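Side-chain contacts in CDP-glucose 4,6-dehydratase (Salmonella enterica subsp. enterica serovar Typhi, PDB 1WVG), which catalyses the NAD-dependent removal of water from CDP-D-glucose to give CDP-4-dehydro-6-deoxy-D-glucose, an early step toward the dideoxyhexoses of the bacterial O-antigen: residues A203-I208 against I222-Y227; H234-L239 against S351-A356; A246-L249 against K255-E258; K334-I337 against D341-I344. All blocks are in the same frame, centred on the assembly; numbering follows the deposited sequence.

Interaction 1. Residues A203-I208 against I222-Y227. With CXY (cytidine-5'-diphospho-beta-D-xylose), chain D; APR (adenosine-5-diphosphoribose), chain C.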
loop_
_atom_site.group_PDB
_atom_site.type_symbol
_atom_site.label_atom_id
_atom_site.label_comp_id
_atom_site.label_asym_id
_atom_site.label_seq_id
_atom_site.Cartn_x
_atom_site.Cartn_y
_atom_site.Cartn_z
ATOM N N ALA A 203 -11.971 29.963 -19.076
ATOM C CA ALA A 203 -12.423 28.574 -19.156
ATOM C C ALA A 203 -13.855 28.410 -18.662
ATOM O O ALA A 203 -14.259 29.099 -17.721
ATOM C CB ALA A 203 -11.532 27.623 -18.355
ATOM N N LYS A 204 -14.611 27.484 -19.283
ATOM C CA LYS A 204 -15.998 27.239 -18.898
ATOM C C LYS A 204 -16.105 26.362 -17.646
ATOM O O LYS A 204 -15.308 25.433 -17.479
ATOM C CB LYS A 204 -16.937 26.772 -20.033
ATOM C CG LYS A 204 -17.018 27.703 -21.246
ATOM C CD LYS A 204 -17.784 29.005 -21.010
ATOM C CE LYS A 204 -17.339 30.155 -21.916
ATOM N NZ LYS A 204 -16.103 29.883 -22.684
ATOM N N ASP A 205 -17.088 26.696 -16.787
ATOM C CA ASP A 205 -17.387 26.011 -15.543
ATOM C C ASP A 205 -16.357 26.132 -14.426
ATOM O O ASP A 205 -16.567 25.596 -13.326
ATOM C CB ASP A 205 -17.771 24.551 -15.794
ATOM C CG ASP A 205 -19.147 24.438 -16.379
ATOM O OD1 ASP A 205 -20.058 25.220 -16.124
ATOM O OD2 ASP A 205 -19.241 23.420 -17.199
ATOM N N ARG A 206 -15.255 26.836 -14.671
ATOM C CA ARG A 206 -14.262 26.961 -13.613
ATOM C C ARG A 206 -14.813 27.943 -12.618
ATOM O O ARG A 206 -15.572 28.820 -12.996
ATOM C CB ARG A 206 -12.851 27.281 -14.105
ATOM C CG ARG A 206 -12.226 26.163 -14.971
ATOM C CD ARG A 206 -10.717 26.396 -15.109
ATOM N NE ARG A 206 -10.019 25.366 -15.849
ATOM C CZ ARG A 206 -8.921 25.582 -16.587
ATOM N NH1 ARG A 206 -8.355 26.784 -16.727
ATOM N NH2 ARG A 206 -8.347 24.563 -17.219
ATOM N N LEU A 207 -14.456 27.766 -11.363
ATOM C CA LEU A 207 -14.955 28.561 -10.269
ATOM C C LEU A 207 -14.771 30.063 -10.305
ATOM O O LEU A 207 -15.724 30.823 -10.246
ATOM C CB LEU A 207 -14.464 28.003 -8.933
ATOM C CG LEU A 207 -15.070 28.742 -7.744
ATOM C CD1 LEU A 207 -16.573 28.423 -7.659
ATOM C CD2 LEU A 207 -14.318 28.367 -6.462
ATOM N N ILE A 208 -13.526 30.478 -10.354
ATOM C CA ILE A 208 -13.187 31.889 -10.367
ATOM C C ILE A 208 -13.681 32.599 -11.611
ATOM O O ILE A 208 -14.217 33.701 -11.517
ATOM C CB ILE A 208 -11.700 32.046 -10.217
ATOM C CG1 ILE A 208 -11.334 31.582 -8.807
ATOM C CG2 ILE A 208 -11.359 33.502 -10.452
ATOM C CD1 ILE A 208 -11.708 32.627 -7.742
ATOM N N ILE A 222 -23.565 31.151 -9.298
ATOM C CA ILE A 222 -24.146 29.902 -8.864
ATOM C C ILE A 222 -23.137 28.799 -8.480
ATOM O O ILE A 222 -22.466 28.229 -9.351
ATOM C CB ILE A 222 -25.158 29.390 -9.850
ATOM C CG1 ILE A 222 -26.372 30.325 -9.781
ATOM C CG2 ILE A 222 -25.504 27.962 -9.434
ATOM C CD1 ILE A 222 -27.492 29.955 -10.742
ATOM N N ILE A 223 -23.074 28.503 -7.154
ATOM C CA ILE A 223 -22.201 27.511 -6.506
ATOM C C ILE A 223 -22.780 26.105 -6.407
ATOM O O ILE A 223 -23.819 25.863 -5.765
ATOM C CB ILE A 223 -21.804 27.975 -5.122
ATOM C CG1 ILE A 223 -21.136 29.324 -5.278
ATOM C CG2 ILE A 223 -20.841 26.979 -4.495
ATOM C CD1 ILE A 223 -19.835 29.253 -6.072
ATOM N N ARG A 224 -22.073 25.160 -7.037
ATOM C CA ARG A 224 -22.543 23.803 -7.002
ATOM C C ARG A 224 -22.035 22.929 -5.872
ATOM O O ARG A 224 -22.796 22.060 -5.435
ATOM C CB ARG A 224 -22.562 23.073 -8.332
ATOM C CG ARG A 224 -21.472 23.453 -9.317
ATOM C CD ARG A 224 -21.204 22.302 -10.265
ATOM N NE ARG A 224 -19.953 22.413 -11.010
ATOM C CZ ARG A 224 -19.661 23.446 -11.787
ATOM N NH1 ARG A 224 -20.510 24.480 -11.932
ATOM N NH2 ARG A 224 -18.481 23.438 -12.412
ATOM N N ASN A 225 -20.781 23.140 -5.412
ATOM C CA ASN A 225 -20.139 22.320 -4.342
ATOM C C ASN A 225 -19.292 23.102 -3.345
ATOM O O ASN A 225 -18.059 23.039 -3.398
ATOM C CB ASN A 225 -19.165 21.350 -5.033
ATOM C CG ASN A 225 -19.897 20.373 -5.918
ATOM O OD1 ASN A 225 -20.693 19.577 -5.421
ATOM N ND2 ASN A 225 -19.623 20.420 -7.218
ATOM N N PRO A 226 -19.966 23.817 -2.445
ATOM C CA PRO A 226 -19.414 24.708 -1.442
ATOM C C PRO A 226 -18.377 24.130 -0.519
ATOM O O PRO A 226 -17.503 24.846 -0.013
ATOM C CB PRO A 226 -20.587 25.203 -0.590
ATOM C CG PRO A 226 -21.817 24.482 -1.088
ATOM C CD PRO A 226 -21.440 23.670 -2.319
ATOM N N TYR A 227 -18.508 22.841 -0.270
ATOM C CA TYR A 227 -17.556 22.218 0.615
ATOM C C TYR A 227 -16.451 21.444 -0.104
ATOM O O TYR A 227 -15.706 20.663 0.493
ATOM C CB TYR A 227 -18.266 21.338 1.631
ATOM C CG TYR A 227 -19.475 22.010 2.194
ATOM C CD1 TYR A 227 -20.752 21.613 1.802
ATOM C CD2 TYR A 227 -19.347 23.032 3.132
ATOM C CE1 TYR A 227 -21.887 22.225 2.337
ATOM C CE2 TYR A 227 -20.476 23.650 3.672
ATOM C CZ TYR A 227 -21.753 23.249 3.277
ATOM O OH TYR A 227 -22.872 23.855 3.805
HETATM O O1B CXY D . -11.038 21.156 -10.188
HETATM P PB CXY D . -11.507 21.462 -11.596
HETATM O O2B CXY D . -12.668 20.619 -12.055
HETATM O "O1'" CXY D . -10.248 21.290 -12.639
HETATM O O3A CXY D . -11.801 22.964 -11.382
HETATM P PA CXY D . -13.211 23.811 -11.339
HETATM O O1A CXY D . -12.795 25.230 -11.178
HETATM O O2A CXY D . -14.027 23.546 -12.543
HETATM O O5D CXY D . -13.919 23.181 -10.060
HETATM C C5D CXY D . -13.435 23.565 -8.766
HETATM C C4D CXY D . -14.462 23.169 -7.733
HETATM O O4D CXY D . -15.429 24.244 -7.640
HETATM C C3D CXY D . -15.235 21.870 -7.959
HETATM O O3D CXY D . -15.588 21.118 -6.743
HETATM C C2D CXY D . -16.470 22.468 -8.656
HETATM O O2D CXY D . -17.557 21.547 -8.531
HETATM C C1D CXY D . -16.701 23.693 -7.800
HETATM N N1 CXY D . -17.556 24.702 -8.432
HETATM C C6 CXY D . -17.171 25.298 -9.622
HETATM C C5 CXY D . -17.888 26.220 -10.216
HETATM C C4 CXY D . -19.131 26.651 -9.675
HETATM N N3 CXY D . -19.464 26.026 -8.462
HETATM C C2 CXY D . -18.735 25.051 -7.802
HETATM N N4 CXY D . -19.884 27.480 -10.173
HETATM O O2 CXY D . -19.104 24.526 -6.746
HETATM C "C1'" CXY D . -9.445 22.453 -12.751
HETATM C "C2'" CXY D . -9.061 22.557 -14.207
HETATM C "C3'" CXY D . -8.274 21.303 -14.536
HETATM C "C4'" CXY D . -7.033 21.208 -13.649
HETATM C "C5'" CXY D . -7.446 21.248 -12.183
HETATM O "O2'" CXY D . -10.221 22.608 -15.064
HETATM O "O3'" CXY D . -7.810 21.376 -15.897
HETATM O "O4'" CXY D . -6.310 20.015 -13.945
HETATM O "O5'" CXY D . -8.249 22.401 -11.914
HETATM N N1 APR C . -4.293 20.452 -30.353
HETATM C C2 APR C . -3.542 21.501 -29.941
HETATM N N3 APR C . -3.741 22.297 -28.935
HETATM C C4 APR C . -4.843 21.954 -28.236
HETATM C C5 APR C . -5.693 20.924 -28.490
HETATM C C6 APR C . -5.406 20.128 -29.640
HETATM N N6 APR C . -6.081 19.045 -30.062
HETATM N N7 APR C . -6.702 20.875 -27.536
HETATM C C8 APR C . -6.445 21.895 -26.731
HETATM N N9 APR C . -5.331 22.577 -27.112
HETATM C "C1'" APR C . -4.725 23.754 -26.515
HETATM C "C2'" APR C . -5.657 24.933 -26.572
HETATM O "O2'" APR C . -5.689 25.471 -27.902
HETATM C "C3'" APR C . -4.951 25.844 -25.565
HETATM O "O3'" APR C . -3.776 26.529 -26.025
HETATM O "O4'" APR C . -4.566 23.533 -25.149
HETATM C "C4'" APR C . -4.594 24.795 -24.477
HETATM C "C5'" APR C . -5.626 24.625 -23.402
HETATM O "O5'" APR C . -5.627 25.839 -22.612
HETATM P PA APR C . -6.843 26.195 -21.587
HETATM O O1A APR C . -8.176 25.604 -22.024
HETATM O O2A APR C . -6.713 27.686 -21.199
HETATM O O3A APR C . -6.425 25.346 -20.328
HETATM P PB APR C . -5.252 25.686 -19.254
HETATM O O1B APR C . -5.957 26.059 -17.971
HETATM O O2B APR C . -4.197 26.614 -19.830
HETATM O O5D APR C . -4.538 24.264 -19.192
HETATM C C5D APR C . -3.178 24.174 -19.646
HETATM O O4D APR C . -2.461 22.632 -17.840
HETATM O O1D APR C . -3.945 22.076 -16.119
HETATM C C1D APR C . -3.310 21.633 -17.352
HETATM O O2D APR C . -4.875 20.125 -18.486
HETATM C C2D APR C . -4.372 21.474 -18.413
HETATM O O3D APR C . -2.884 20.458 -19.972
HETATM C C3D APR C . -3.580 21.670 -19.692
HETATM C C4D APR C . -2.664 22.800 -19.282
HETATM O O HOH W 1 -20.394 26.433 -14.020
#
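Arg224 leaves its backbone with an unusual chi1 of 33° and then runs extended from CG to NE, which carries its guanidinium along the cytosine of CXY as far as Asp205. There NH2 of Arg224 donates to Asp205 O (3.0 Å), meeting a lone pair in the carbonyl plane, though the hydrogen bond is bent, with an N-H...O angle of 140°. Asp205 OD1 lies well out of the guanidinium plane, and a water bridges it to NH1; Asp205 has its salt bridge with Arg94, and Arg224 NE has one with Glu299. Leu207, whose CG stands anti to its own N (chi1 -175°), brings CD1 onto Ile223 CD1 (3.7 Å) and within 3.6 Å of CXY C5. Leucine methyl and guanidinium thus sandwich the flat base. Outside the Rossmann sheet, in the small sheet that strand 221-223 forms with 289-291, the strand's end reads the cytosine edge with backbone groups: Arg224 N to CXY N3 (3.1 Å), Asn225 N to O2, and CXY N4 to Ile222 O (2.8 Å). Leu207 N, starting helix 207-216, binds phosphate oxygen O1A. Arg206, the N-cap residue, spans both ligands, NE on xylose O2' (2.9 Å), NH1 and NH2 on APR O1B.

Interaction 2. Residues H234-L239 against S351-A356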
loop_
_atom_site.group_PDB
_atom_site.type_symbol
_atom_site.label_atom_id
_atom_site.label_comp_id
_atom_site.label_asym_id
_atom_site.label_seq_id
_atom_site.Cartn_x
_atom_site.Cartn_y
_atom_site.Cartn_z
ATOM N N HIS A 234 -2.279 30.655 -7.276
ATOM C CA HIS A 234 -2.025 31.594 -8.342
ATOM C C HIS A 234 -1.345 30.862 -9.488
ATOM O O HIS A 234 -0.386 30.106 -9.307
ATOM C CB HIS A 234 -1.089 32.756 -7.892
ATOM C CG HIS A 234 -1.154 33.907 -8.863
ATOM N ND1 HIS A 234 -0.515 33.859 -10.083
ATOM C CD2 HIS A 234 -1.849 35.076 -8.805
ATOM C CE1 HIS A 234 -0.793 34.984 -10.725
ATOM N NE2 HIS A 234 -1.595 35.743 -9.982
ATOM N N VAL A 235 -1.829 31.138 -10.678
ATOM C CA VAL A 235 -1.320 30.528 -11.884
ATOM C C VAL A 235 0.197 30.602 -11.982
ATOM O O VAL A 235 0.829 29.722 -12.544
ATOM C CB VAL A 235 -2.044 31.128 -13.124
ATOM C CG1 VAL A 235 -1.819 32.633 -13.252
ATOM C CG2 VAL A 235 -1.684 30.404 -14.425
ATOM N N LEU A 236 0.802 31.672 -11.466
ATOM C CA LEU A 236 2.270 31.832 -11.564
ATOM C C LEU A 236 3.064 30.847 -10.707
ATOM O O LEU A 236 4.241 30.574 -10.958
ATOM C CB LEU A 236 2.763 33.266 -11.292
ATOM C CG LEU A 236 2.238 34.292 -12.302
ATOM C CD1 LEU A 236 2.683 35.693 -11.903
ATOM C CD2 LEU A 236 2.839 33.948 -13.659
ATOM N N GLU A 237 2.409 30.304 -9.685
ATOM C CA GLU A 237 3.071 29.354 -8.799
ATOM C C GLU A 237 3.604 28.073 -9.441
ATOM O O GLU A 237 4.802 27.786 -9.351
ATOM C CB GLU A 237 2.191 29.076 -7.580
ATOM C CG GLU A 237 1.765 30.410 -6.940
ATOM C CD GLU A 237 2.565 30.737 -5.712
ATOM O OE1 GLU A 237 3.781 30.650 -5.664
ATOM O OE2 GLU A 237 1.814 31.081 -4.696
ATOM N N PRO A 238 2.733 27.289 -10.080
ATOM C CA PRO A 238 3.187 26.061 -10.694
ATOM C C PRO A 238 4.083 26.408 -11.855
ATOM O O PRO A 238 5.071 25.730 -12.082
ATOM C CB PRO A 238 1.942 25.342 -11.198
ATOM C CG PRO A 238 0.806 26.360 -11.217
ATOM C CD PRO A 238 1.291 27.536 -10.394
ATOM N N LEU A 239 3.747 27.499 -12.588
ATOM C CA LEU A 239 4.593 27.926 -13.694
ATOM C C LEU A 239 6.050 28.029 -13.261
ATOM O O LEU A 239 6.960 27.588 -13.951
ATOM C CB LEU A 239 4.140 29.272 -14.280
ATOM C CG LEU A 239 2.888 29.062 -15.139
ATOM C CD1 LEU A 239 2.576 30.278 -16.015
ATOM C CD2 LEU A 239 3.087 27.812 -15.969
ATOM N N SER A 351 6.525 40.336 -12.644
ATOM C CA SER A 351 7.597 41.009 -11.945
ATOM C C SER A 351 7.439 40.981 -10.424
ATOM O O SER A 351 8.363 40.780 -9.647
ATOM C CB SER A 351 7.672 42.455 -12.411
ATOM O OG SER A 351 7.462 43.290 -11.284
ATOM N N ASP A 352 6.230 41.221 -9.984
ATOM C CA ASP A 352 5.946 41.223 -8.570
ATOM C C ASP A 352 6.234 39.850 -8.015
ATOM O O ASP A 352 6.717 39.691 -6.911
ATOM C CB ASP A 352 4.429 41.454 -8.359
ATOM C CG ASP A 352 3.959 42.878 -8.482
ATOM O OD1 ASP A 352 4.750 43.796 -8.563
ATOM O OD2 ASP A 352 2.634 43.026 -8.480
ATOM N N TYR A 353 5.858 38.839 -8.788
ATOM C CA TYR A 353 6.068 37.494 -8.331
ATOM C C TYR A 353 7.531 37.240 -8.257
ATOM O O TYR A 353 8.015 36.650 -7.300
ATOM C CB TYR A 353 5.395 36.407 -9.198
ATOM C CG TYR A 353 5.462 34.983 -8.637
ATOM C CD1 TYR A 353 4.462 34.465 -7.815
ATOM C CD2 TYR A 353 6.514 34.131 -8.976
ATOM C CE1 TYR A 353 4.511 33.153 -7.344
ATOM C CE2 TYR A 353 6.616 32.833 -8.475
ATOM C CZ TYR A 353 5.605 32.346 -7.654
ATOM O OH TYR A 353 5.664 31.054 -7.189
ATOM N N MET A 354 8.222 37.673 -9.287
ATOM C CA MET A 354 9.653 37.459 -9.280
ATOM C C MET A 354 10.300 38.161 -8.100
ATOM O O MET A 354 11.396 37.833 -7.651
ATOM C CB MET A 354 10.291 37.939 -10.582
ATOM C CG MET A 354 9.787 37.130 -11.747
ATOM S SD MET A 354 11.081 36.056 -12.402
ATOM C CE MET A 354 10.986 36.557 -14.140
ATOM N N SER A 355 9.611 39.165 -7.594
ATOM C CA SER A 355 10.134 39.887 -6.454
ATOM C C SER A 355 9.754 39.194 -5.142
ATOM O O SER A 355 10.544 39.207 -4.203
ATOM C CB SER A 355 9.740 41.357 -6.483
ATOM O OG SER A 355 9.597 41.761 -7.831
ATOM N N ALA A 356 8.548 38.581 -5.104
ATOM C CA ALA A 356 7.974 37.862 -3.958
ATOM C C ALA A 356 8.923 36.781 -3.445
ATOM O O ALA A 356 9.268 36.745 -2.258
ATOM C CB ALA A 356 6.600 37.282 -4.312
#
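Tyr353 OH donates to Glu237 OE1 in a very short hydrogen bond of 2.5 Å, the polar part of the contact. The oxygen arrives at the edge of the ring, near its plane, while the carboxylate is turned 83° against it; a bend at chi2 (-102°) lets the glutamate reach there. Such a buried carboxylate needs several donors: OE1 also takes Arg319 N, OE2 takes Trp320 N, and the tyrosine hydroxyl has Ser240 OG as a further partner. These bonds would fix the direction of Glu237 and probably help to stabilise its negative charge. The apolar part belongs to Leu236. Its CB sits over one face of the tyrosine ring, 4.2 Å from the centroid, as a CH-pi contact, and its CD1 reaches back to Tyr353 CB (3.9 Å). Tyrosine suits the place by offering an apolar face to Leu236 and a hydroxyl to Glu237. A capping bond prepares this helix: His234 ND1 accepts from Leu236 N (2.9 Å) in the imidazole plane. Thus the C-terminal helix 342-355 is held to the start of helix 236-251, just after strand 232-234; Pro238 packs on strand 187-197, while Leu236 and Met354 both reach Trp28 of helix 20-31.

Interaction 3. Residues A246-L249 against K255-E258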
loop_
_atom_site.group_PDB
_atom_site.type_symbol
_atom_site.label_atom_id
_atom_site.label_comp_id
_atom_site.label_asym_id
_atom_site.label_seq_id
_atom_site.Cartn_x
_atom_site.Cartn_y
_atom_site.Cartn_z
ATOM N N ALA A 246 12.629 22.873 -15.596
ATOM C CA ALA A 246 13.262 22.859 -16.909
ATOM C C ALA A 246 14.746 23.230 -16.795
ATOM O O ALA A 246 15.621 22.685 -17.480
ATOM C CB ALA A 246 12.569 23.839 -17.845
ATOM N N GLN A 247 15.019 24.195 -15.933
ATOM C CA GLN A 247 16.381 24.625 -15.716
ATOM C C GLN A 247 17.271 23.436 -15.312
ATOM O O GLN A 247 18.305 23.126 -15.917
ATOM C CB GLN A 247 16.330 25.694 -14.624
ATOM C CG GLN A 247 15.987 27.065 -15.242
ATOM C CD GLN A 247 15.567 28.135 -14.247
ATOM O OE1 GLN A 247 14.911 29.118 -14.637
ATOM N NE2 GLN A 247 15.918 27.955 -12.969
ATOM N N ARG A 248 16.818 22.759 -14.263
ATOM C CA ARG A 248 17.479 21.594 -13.701
ATOM C C ARG A 248 17.611 20.462 -14.681
ATOM O O ARG A 248 18.650 19.831 -14.767
ATOM C CB ARG A 248 16.756 21.123 -12.465
ATOM C CG ARG A 248 16.769 22.292 -11.503
ATOM C CD ARG A 248 18.150 22.470 -10.885
ATOM N NE ARG A 248 18.044 22.267 -9.449
ATOM C CZ ARG A 248 18.970 21.742 -8.658
ATOM N NH1 ARG A 248 20.169 21.359 -9.110
ATOM N NH2 ARG A 248 18.668 21.603 -7.358
ATOM N N LEU A 249 16.562 20.216 -15.446
ATOM C CA LEU A 249 16.617 19.135 -16.436
ATOM C C LEU A 249 17.645 19.456 -17.499
ATOM O O LEU A 249 18.243 18.571 -18.104
ATOM C CB LEU A 249 15.271 18.881 -17.176
ATOM C CG LEU A 249 14.214 18.124 -16.364
ATOM C CD1 LEU A 249 12.827 18.331 -17.002
ATOM C CD2 LEU A 249 14.574 16.634 -16.323
ATOM N N LYS A 255 18.892 13.089 -13.266
ATOM C CA LYS A 255 18.492 13.384 -11.892
ATOM C C LYS A 255 17.077 13.897 -11.600
ATOM O O LYS A 255 16.496 13.564 -10.552
ATOM C CB LYS A 255 19.474 14.340 -11.233
ATOM C CG LYS A 255 19.298 14.390 -9.718
ATOM C CD LYS A 255 19.856 15.643 -9.056
ATOM C CE LYS A 255 20.953 15.382 -8.028
ATOM N NZ LYS A 255 21.826 16.559 -7.786
ATOM N N PHE A 256 16.527 14.773 -12.452
ATOM C CA PHE A 256 15.203 15.308 -12.157
ATOM C C PHE A 256 14.131 14.765 -13.065
ATOM O O PHE A 256 13.038 15.271 -13.076
ATOM C CB PHE A 256 15.228 16.831 -12.234
ATOM C CG PHE A 256 16.197 17.346 -11.231
ATOM C CD1 PHE A 256 17.510 17.617 -11.619
ATOM C CD2 PHE A 256 15.805 17.548 -9.904
ATOM C CE1 PHE A 256 18.425 18.075 -10.672
ATOM C CE2 PHE A 256 16.711 17.975 -8.932
ATOM C CZ PHE A 256 18.025 18.236 -9.339
ATOM N N SER A 257 14.488 13.755 -13.848
ATOM C CA SER A 257 13.621 13.091 -14.814
ATOM C C SER A 257 12.614 12.167 -14.112
ATOM O O SER A 257 12.749 10.944 -14.111
ATOM C CB SER A 257 14.499 12.362 -15.843
ATOM O OG SER A 257 13.748 11.873 -16.941
ATOM N N GLU A 258 11.606 12.792 -13.484
ATOM C CA GLU A 258 10.552 12.114 -12.725
ATOM C C GLU A 258 9.290 12.972 -12.545
ATOM O O GLU A 258 9.112 13.983 -13.200
ATOM C CB GLU A 258 11.086 11.683 -11.352
ATOM C CG GLU A 258 11.963 12.752 -10.702
ATOM C CD GLU A 258 12.653 12.215 -9.486
ATOM O OE1 GLU A 258 12.079 12.017 -8.443
ATOM O OE2 GLU A 258 13.920 11.976 -9.674
#
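Arg248 touches Phe256 twice: CB over the ring face, and the guanidinium beyond the rim, at the CZ corner. CB stands 4.0 Å from the centroid as a CH-pi contact, offset toward the rim and closest to Phe256 CD1 (3.7 Å). Farther out, bends at chi2 and chi3 fold the chain back, so that Arg248 CZ comes within 3.7 Å of Phe256 CZ. Phe256 CZ lies over the centre of the guanidinium face, and the two planes, 42° apart, do not stack. On the opposite face of the ring lies CG of Lys255, and the phenylalanine is held between two aliphatic stems. Leu249, one residue on, turns CD2 to the backbone at Phe256 C and Ser257 N, both 3.8 Å away; a branched apolar side chain suits this buried place. The segments lie where helix 236-251 turns through the short helix 253-256 toward strand 259-262, with an inverse gamma turn centred on Ser257, whose OG is bonded to Leu188 O. No hydrogen bond joins the segments, so the contact relies on dispersion and burial. The long basic residues suit this margin: their carbon chains cover an aromatic ring, while Glu252 pairs with both Arg248 NH1 and Lys255 NZ, so one carboxylate probably balances the two charged ends.

Interaction 4. Residues K334-I337 against D341-I344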
loop_
_atom_site.group_PDB
_atom_site.type_symbol
_atom_site.label_atom_id
_atom_site.label_comp_id
_atom_site.label_asym_id
_atom_site.label_seq_id
_atom_site.Cartn_x
_atom_site.Cartn_y
_atom_site.Cartn_z
ATOM N N LYS A 334 -10.678 43.841 -12.625
ATOM C CA LYS A 334 -11.200 45.186 -12.657
ATOM C C LYS A 334 -10.396 46.083 -13.595
ATOM O O LYS A 334 -10.974 46.799 -14.410
ATOM C CB LYS A 334 -11.332 45.750 -11.250
ATOM C CG LYS A 334 -12.419 45.028 -10.471
ATOM C CD LYS A 334 -12.707 45.645 -9.100
ATOM C CE LYS A 334 -14.013 45.142 -8.477
ATOM N NZ LYS A 334 -14.406 45.882 -7.270
ATOM N N ALA A 335 -9.067 46.041 -13.493
ATOM C CA ALA A 335 -8.239 46.860 -14.368
ATOM C C ALA A 335 -8.603 46.645 -15.830
ATOM O O ALA A 335 -8.712 47.565 -16.635
ATOM C CB ALA A 335 -6.772 46.555 -14.137
ATOM N N TRP A 336 -8.801 45.378 -16.137
ATOM C CA TRP A 336 -9.144 44.954 -17.449
ATOM C C TRP A 336 -10.424 45.626 -17.839
ATOM O O TRP A 336 -10.588 46.194 -18.917
ATOM C CB TRP A 336 -9.423 43.441 -17.400
ATOM C CG TRP A 336 -9.962 42.968 -18.707
ATOM C CD1 TRP A 336 -9.334 43.130 -19.902
ATOM C CD2 TRP A 336 -11.216 42.322 -18.980
ATOM N NE1 TRP A 336 -10.098 42.597 -20.901
ATOM C CE2 TRP A 336 -11.259 42.093 -20.374
ATOM C CE3 TRP A 336 -12.282 41.887 -18.190
ATOM C CZ2 TRP A 336 -12.356 41.491 -21.000
ATOM C CZ3 TRP A 336 -13.353 41.275 -18.801
ATOM C CH2 TRP A 336 -13.387 41.072 -20.186
ATOM N N ILE A 337 -11.332 45.517 -16.891
ATOM C CA ILE A 337 -12.665 46.054 -16.996
ATOM C C ILE A 337 -12.714 47.544 -17.341
ATOM O O ILE A 337 -13.474 47.963 -18.232
ATOM C CB ILE A 337 -13.467 45.688 -15.766
ATOM C CG1 ILE A 337 -14.389 44.515 -16.088
ATOM C CG2 ILE A 337 -14.227 46.902 -15.233
ATOM C CD1 ILE A 337 -14.956 43.848 -14.832
ATOM N N ASP A 341 -4.230 48.773 -19.467
ATOM C CA ASP A 341 -3.317 48.030 -20.333
ATOM C C ASP A 341 -2.880 46.716 -19.653
ATOM O O ASP A 341 -1.937 46.674 -18.832
ATOM C CB ASP A 341 -2.059 48.813 -20.746
ATOM C CG ASP A 341 -1.123 47.995 -21.616
ATOM O OD1 ASP A 341 -1.362 46.856 -21.988
ATOM O OD2 ASP A 341 -0.030 48.633 -21.953
ATOM N N MET A 342 -3.565 45.639 -20.058
ATOM C CA MET A 342 -3.361 44.303 -19.540
ATOM C C MET A 342 -1.984 43.702 -19.751
ATOM O O MET A 342 -1.423 43.060 -18.866
ATOM C CB MET A 342 -4.570 43.398 -19.792
ATOM C CG MET A 342 -5.873 43.974 -19.218
ATOM S SD MET A 342 -5.685 44.910 -17.667
ATOM C CE MET A 342 -5.668 43.523 -16.493
ATOM N N LEU A 343 -1.400 43.932 -20.905
ATOM C CA LEU A 343 -0.076 43.413 -21.078
ATOM C C LEU A 343 0.766 44.018 -19.984
ATOM O O LEU A 343 1.563 43.393 -19.310
ATOM C CB LEU A 343 0.537 43.813 -22.435
ATOM C CG LEU A 343 1.973 43.319 -22.578
ATOM C CD1 LEU A 343 1.937 41.834 -22.893
ATOM C CD2 LEU A 343 2.672 44.040 -23.719
ATOM N N ILE A 344 0.555 45.293 -19.796
ATOM C CA ILE A 344 1.327 45.947 -18.791
ATOM C C ILE A 344 0.994 45.453 -17.382
ATOM O O ILE A 344 1.853 45.228 -16.542
ATOM C CB ILE A 344 1.257 47.447 -19.006
ATOM C CG1 ILE A 344 2.173 47.743 -20.191
ATOM C CG2 ILE A 344 1.738 48.145 -17.748
ATOM C CD1 ILE A 344 2.936 46.480 -20.638
#
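Trp336 and Met342 bring their CA atoms within 6.2 Å, consistent with the short connection of three residues between the helical segment 334-337 and Asp341, the N-cap of the helix that follows. Asp341 accepts at OD1 from Leu343 N (3.1 Å) and from Ile344 N, both weak bonds, and so meets amides of the first turn that have no helical carbonyl before them; a short carboxylate is well suited to that place. Met342 points back toward the preceding helix, and its flexible thioether does most of the packing. With chi2 at -34° and chi3 at -82° the chain doubles over, laying SD against the backbone at Trp336 CA (3.5 Å) and Trp336 N. The methyl CE then rests on Ala335 CB (4.0 Å) and Trp336 CB (3.9 Å). A small alanine suits this spot, since it lets the methionine come close to the helix surface. The broad indole of Trp336 gives the methionine an edge to lie against: Met342 CG is 3.6 Å from Trp336 CD1, and the two side chains cross at about a right angle. No hydrogen bond crosses the contact. The join connects helix 322-337 to the C-terminal helix 342-355. Beyond it, Trp336 packs edge-to-face with Trp202 and touches Glu216 of helix 207-216, while Lys334 makes a cation-pi contact with Trp283, at the end of helix 272-283.

Overall arrangement
Interaction 1 is the one built round ligands: polar, partly buried, and dependent on backbone groups and arginines that recognise the nucleotide sugar. Interaction 2 lies deepest, about 13 Å from the chain's centre, with all its touching residues buried. Interactions 3 and 4 lie farther out, their centres at about 17 and 22 Å, and each includes a partly exposed side chain, Arg248 and Trp336. Interactions 2 and 3 share helix 236-251, one near its start, the other near its end. Interactions 2 and 4 share helix 342-355, fixing it at both ends. Of these three, interaction 2 alone adds a hydrogen bond across the segments; 3 and 4 are short-range joins that lack one.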